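Local structure of uncharacterized protein MJ1062 (Methanocaldococcus jannaschii, 3EO4) at residues A[63-68]-A[116-121]; A[83-86]-A[91-94]. The protein is of unknown function, but its C-terminal GNAT-like domain, the part modelled here, probably transfers acyl groups. All blocks are in the same frame, centred on the assembly; numbering follows the deposited sequence.

Contact 1 of 2, residues A[63-68]-A[116-121]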
loop_
_atom_site.group_PDB
_atom_site.type_symbol
_atom_site.label_atom_id
_atom_site.label_comp_id
_atom_site.label_asym_id
_atom_site.label_seq_id
_atom_site.Cartn_x
_atom_site.Cartn_y
_atom_site.Cartn_z
ATOM N N VAL A 63 8.379 11.071 15.698
ATOM C CA VAL A 63 8.752 9.680 15.631
ATOM C C VAL A 63 7.615 9.000 14.862
ATOM O O VAL A 63 6.439 9.331 15.081
ATOM C CB VAL A 63 8.881 9.074 17.036
ATOM C CG1 VAL A 63 8.969 7.522 16.972
ATOM C CG2 VAL A 63 10.071 9.670 17.787
ATOM N N ASP A 64 7.969 8.095 13.945
ATOM C CA ASP A 64 6.980 7.290 13.237
ATOM C C ASP A 64 7.223 5.815 13.486
ATOM O O ASP A 64 8.371 5.349 13.480
ATOM C CB ASP A 64 7.060 7.548 11.734
ATOM C CG ASP A 64 6.685 8.958 11.373
ATOM O OD1 ASP A 64 5.517 9.173 10.970
ATOM O OD2 ASP A 64 7.559 9.847 11.491
ATOM N N TRP A 65 6.148 5.081 13.724
ATOM C CA TRP A 65 6.240 3.630 13.917
ATOM C C TRP A 65 5.407 2.926 12.852
ATOM O O TRP A 65 4.445 3.478 12.323
ATOM C CB TRP A 65 5.701 3.200 15.284
ATOM C CG TRP A 65 6.412 3.640 16.531
ATOM C CD1 TRP A 65 7.334 2.910 17.252
ATOM C CD2 TRP A 65 6.192 4.854 17.288
ATOM N NE1 TRP A 65 7.721 3.608 18.376
ATOM C CE2 TRP A 65 7.035 4.796 18.428
ATOM C CE3 TRP A 65 5.387 5.988 17.100
ATOM C CZ2 TRP A 65 7.102 5.837 19.379
ATOM C CZ3 TRP A 65 5.446 7.028 18.054
ATOM C CH2 TRP A 65 6.299 6.943 19.176
ATOM N N ILE A 66 5.804 1.702 12.538
ATOM C CA ILE A 66 4.972 0.758 11.841
ATOM C C ILE A 66 4.257 -0.064 12.913
ATOM O O ILE A 66 4.869 -0.472 13.912
ATOM C CB ILE A 66 5.845 -0.223 10.992
ATOM C CG1 ILE A 66 6.744 0.557 10.023
ATOM C CG2 ILE A 66 4.990 -1.195 10.226
ATOM C CD1 ILE A 66 5.946 1.444 9.045
ATOM N N ILE A 67 2.980 -0.333 12.673
ATOM C CA ILE A 67 2.166 -1.186 13.536
ATOM C C ILE A 67 2.216 -2.625 13.011
ATOM O O ILE A 67 1.886 -2.882 11.863
ATOM C CB ILE A 67 0.703 -0.711 13.548
ATOM C CG1 ILE A 67 0.620 0.785 13.921
ATOM C CG2 ILE A 67 -0.141 -1.620 14.445
ATOM C CD1 ILE A 67 -0.736 1.421 13.640
ATOM N N LEU A 68 2.637 -3.548 13.858
ATOM C CA LEU A 68 2.744 -4.929 13.484
ATOM C C LEU A 68 1.638 -5.706 14.157
ATOM O O LEU A 68 1.375 -5.503 15.327
ATOM C CB LEU A 68 4.078 -5.457 13.966
ATOM C CG LEU A 68 5.354 -5.334 13.121
ATOM C CD1 LEU A 68 5.354 -4.242 12.078
ATOM C CD2 LEU A 68 6.603 -5.282 14.025
ATOM N N LEU A 116 0.962 6.838 23.796
ATOM C CA LEU A 116 0.685 7.606 25.003
ATOM C C LEU A 116 1.505 7.168 26.208
ATOM O O LEU A 116 1.951 8.009 27.000
ATOM C CB LEU A 116 -0.815 7.605 25.362
ATOM C CG LEU A 116 -1.777 8.108 24.277
ATOM C CD1 LEU A 116 -3.202 7.839 24.701
ATOM C CD2 LEU A 116 -1.590 9.581 23.904
ATOM N N LYS A 117 1.704 5.860 26.349
ATOM C CA LYS A 117 2.495 5.345 27.459
ATOM C C LYS A 117 3.960 5.782 27.307
ATOM O O LYS A 117 4.605 6.165 28.280
ATOM C CB LYS A 117 2.378 3.819 27.558
ATOM C CG LYS A 117 2.793 3.232 28.917
ATOM C CD LYS A 117 1.659 3.426 29.971
ATOM C CE LYS A 117 2.189 3.819 31.374
ATOM N NZ LYS A 117 2.948 2.731 32.044
ATOM N N TRP A 118 4.479 5.721 26.087
ATOM C CA TRP A 118 5.859 6.114 25.831
ATOM C C TRP A 118 6.031 7.603 26.126
ATOM O O TRP A 118 6.977 7.987 26.786
ATOM C CB TRP A 118 6.215 5.823 24.379
ATOM C CG TRP A 118 7.581 6.320 23.956
ATOM C CD1 TRP A 118 8.783 5.754 24.253
ATOM C CD2 TRP A 118 7.874 7.485 23.150
ATOM N NE1 TRP A 118 9.811 6.495 23.701
ATOM C CE2 TRP A 118 9.278 7.549 23.004
ATOM C CE3 TRP A 118 7.091 8.487 22.572
ATOM C CZ2 TRP A 118 9.912 8.568 22.279
ATOM C CZ3 TRP A 118 7.718 9.490 21.843
ATOM C CH2 TRP A 118 9.118 9.528 21.708
ATOM N N LEU A 119 5.108 8.433 25.648
ATOM C CA LEU A 119 5.127 9.893 25.934
ATOM C C LEU A 119 5.114 10.247 27.423
ATOM O O LEU A 119 5.906 11.084 27.895
ATOM C CB LEU A 119 3.931 10.584 25.266
ATOM C CG LEU A 119 3.930 10.637 23.754
ATOM C CD1 LEU A 119 2.557 11.138 23.311
ATOM C CD2 LEU A 119 5.076 11.574 23.248
ATOM N N LYS A 120 4.181 9.613 28.141
ATOM C CA LYS A 120 4.023 9.778 29.578
ATOM C C LYS A 120 5.306 9.450 30.343
ATOM O O LYS A 120 5.707 10.186 31.246
ATOM C CB LYS A 120 2.890 8.890 30.100
ATOM C CG LYS A 120 2.554 9.136 31.539
ATOM C CD LYS A 120 1.295 8.385 31.968
ATOM C CE LYS A 120 0.994 8.665 33.435
ATOM N NZ LYS A 120 -0.492 8.828 33.642
ATOM N N ASN A 121 5.947 8.360 29.964
ATOM C CA ASN A 121 7.065 7.848 30.728
ATOM C C ASN A 121 8.313 8.743 30.648
ATOM O O ASN A 121 9.145 8.735 31.555
ATOM C CB ASN A 121 7.401 6.439 30.261
ATOM C CG ASN A 121 6.472 5.394 30.847
ATOM O OD1 ASN A 121 5.633 5.680 31.723
ATOM N ND2 ASN A 121 6.637 4.155 30.387
#
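Trp118 takes the edge of Trp65 against its face and the methyl CG2 of Val63 at the far end of its indole. Its first torsion, chi1 174°, swings CG away from the backbone N and sends the ring system from the helix toward strand 63-71. From CB the chain runs through CG to the fused carbon CD2, where Trp65 CZ2 begins to close in. The next atom, Trp118 CE3, makes the nearest approach, 3.8 Å from Trp65 CH2, and lies at the edge of that indole, in its plane. Trp118 CZ3 still borders on Trp65 CH2 at 4.0 Å, and the remote Trp118 CH2 ends the path beside Val63 CG2, also at 4.0 Å. This is a T-shaped stack: the six-membered rings stand at 82° with centroids 5.4 Å apart. In the GNAT-like fold it joins the C-terminal end of helix 107-121 to the antiparallel sheet that the helix covers, where Trp65 also meets Val115 of the same helix. Trp65 is itself buttressed within its strand, since Val63 CG1 lies 3.4 Å above one face, nearer the periphery of the ring than its centre. Val63 thus splits its two methyls between the tryptophans, CG1 over Trp65 and CG2 against Trp118, which it approaches obliquely. Ile16 of the adjoining strand 13-18 touches Trp65 too.

Contact 2 of 2, residues A[83-86]-A[91-94]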
loop_
_atom_site.group_PDB
_atom_site.type_symbol
_atom_site.label_atom_id
_atom_site.label_comp_id
_atom_site.label_asym_id
_atom_site.label_seq_id
_atom_site.Cartn_x
_atom_site.Cartn_y
_atom_site.Cartn_z
ATOM N N VAL A 83 3.984 10.459 16.352
ATOM C CA VAL A 83 3.856 11.660 17.201
ATOM C C VAL A 83 4.756 12.720 16.632
ATOM O O VAL A 83 5.886 12.441 16.263
ATOM C CB VAL A 83 4.278 11.446 18.680
ATOM C CG1 VAL A 83 3.466 10.347 19.287
ATOM C CG2 VAL A 83 5.721 11.029 18.775
ATOM N N SER A 84 4.247 13.935 16.569
ATOM C CA SER A 84 5.028 15.036 16.042
ATOM C C SER A 84 4.844 16.220 16.993
ATOM O O SER A 84 4.072 16.122 17.955
ATOM C CB SER A 84 4.568 15.355 14.615
ATOM O OG SER A 84 3.183 15.661 14.580
ATOM N N GLN A 85 5.559 17.311 16.744
ATOM C CA GLN A 85 5.572 18.470 17.634
ATOM C C GLN A 85 6.091 18.111 19.037
ATOM O O GLN A 85 5.572 18.601 20.034
ATOM C CB GLN A 85 4.179 19.144 17.671
ATOM C CG GLN A 85 3.668 19.501 16.276
ATOM C CD GLN A 85 2.236 20.005 16.243
ATOM O OE1 GLN A 85 1.409 19.474 15.508
ATOM N NE2 GLN A 85 1.947 21.066 16.998
ATOM N N LEU A 86 7.114 17.259 19.097
ATOM C CA LEU A 86 7.727 16.793 20.354
ATOM C C LEU A 86 8.500 17.881 21.072
ATOM O O LEU A 86 8.866 17.717 22.243
ATOM C CB LEU A 86 8.684 15.614 20.087
ATOM C CG LEU A 86 8.029 14.257 19.797
ATOM C CD1 LEU A 86 9.091 13.234 19.338
ATOM C CD2 LEU A 86 7.146 13.738 21.000
ATOM N N PRO A 91 2.335 17.227 22.148
ATOM C CA PRO A 91 2.583 16.638 20.848
ATOM C C PRO A 91 1.311 16.105 20.180
ATOM O O PRO A 91 0.312 15.756 20.860
ATOM C CB PRO A 91 3.559 15.491 21.161
ATOM C CG PRO A 91 3.331 15.184 22.577
ATOM C CD PRO A 91 3.004 16.486 23.229
ATOM N N GLU A 92 1.379 16.044 18.858
ATOM C CA GLU A 92 0.288 15.591 18.017
ATOM C C GLU A 92 0.465 14.119 17.625
ATOM O O GLU A 92 1.552 13.706 17.186
ATOM C CB GLU A 92 0.213 16.461 16.780
ATOM C CG GLU A 92 -0.906 16.063 15.843
ATOM C CD GLU A 92 -0.983 16.980 14.629
ATOM O OE1 GLU A 92 -0.576 18.142 14.732
ATOM O OE2 GLU A 92 -1.472 16.551 13.570
ATOM N N ILE A 93 -0.610 13.341 17.775
ATOM C CA ILE A 93 -0.590 11.901 17.441
ATOM C C ILE A 93 -1.338 11.681 16.135
ATOM O O ILE A 93 -2.467 12.156 15.981
ATOM C CB ILE A 93 -1.318 11.029 18.519
ATOM C CG1 ILE A 93 -0.925 11.418 19.939
ATOM C CG2 ILE A 93 -1.179 9.500 18.241
ATOM C CD1 ILE A 93 0.459 11.190 20.217
ATOM N N GLY A 94 -0.721 10.926 15.225
ATOM C CA GLY A 94 -1.370 10.488 13.983
ATOM C C GLY A 94 -1.441 8.966 13.902
ATOM O O GLY A 94 -0.550 8.259 14.411
HETATM O O HOH W 1 1.520 13.616 14.229
HETATM O O HOH W 2 2.435 17.998 13.092
#
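The flat ends of Gln85 and Glu92 meet with amide and carboxylate planes 75° apart, the modelled Gln85 OE1 and Glu92 OE1 being 2.5 Å from each other; the modelled orientation of the amide is uncertain. The Pro91 ring sets its CB 3.3 Å from Ser84 O and 4.0 Å from Leu86 CD2, whose side chain lies roughly perpendicular to the ring. These residues close a beta hairpin of strands 74-84 and 92-97 in the GNAT-like fold, and Leu86 also lines the pocket holding a bound polyether. Ser84 and Glu92 form a hydrogen-bonded antiparallel pair: Ser84 N donates a hydrogen bond to Glu92 O at 2.8 Å, and Glu92 N returns a bond to Ser84 O. Water 1 donates a further bond to Glu92 O at 3.0 Å and accepts a hydrogen bond from Ser84 OG, while water 2 donates to Ser84 OG. An alanine in place of Gln85 would remove the amide that lies by the Glu92 carboxylate and would probably leave that carboxylate freer to turn. On the opposite face of the hairpin Val83 and Ile93 run alongside each other. Ile93 chi2, -64°, folds the end of the chain toward the neighbouring strand, pressing CD1 to a tight 3.3 Å from Val83 CG1.

How the contacts relate
Both contacts are partly buried and involve the same sheet, yet contact 1 ties it to helix 107-121 while contact 2 pairs two of its strands, nested within the chain loop that contact 1 closes. Contact 1 is apolar and aromatic; contact 2 adds backbone pairing and, on the side bearing Ser84 and Glu92, polar groups and waters. A probable hydrogen bond from Val63 N to Val83 O, 2.9 Å, links neighbouring strands of the two. The apolar side of 83-86 and 91-94 meets the helix directly: Leu119 CD1 packs on Ile93 CD1, Leu119 CD2 on Leu86 CD2, and Trp118 CZ3 on Val83 CG2.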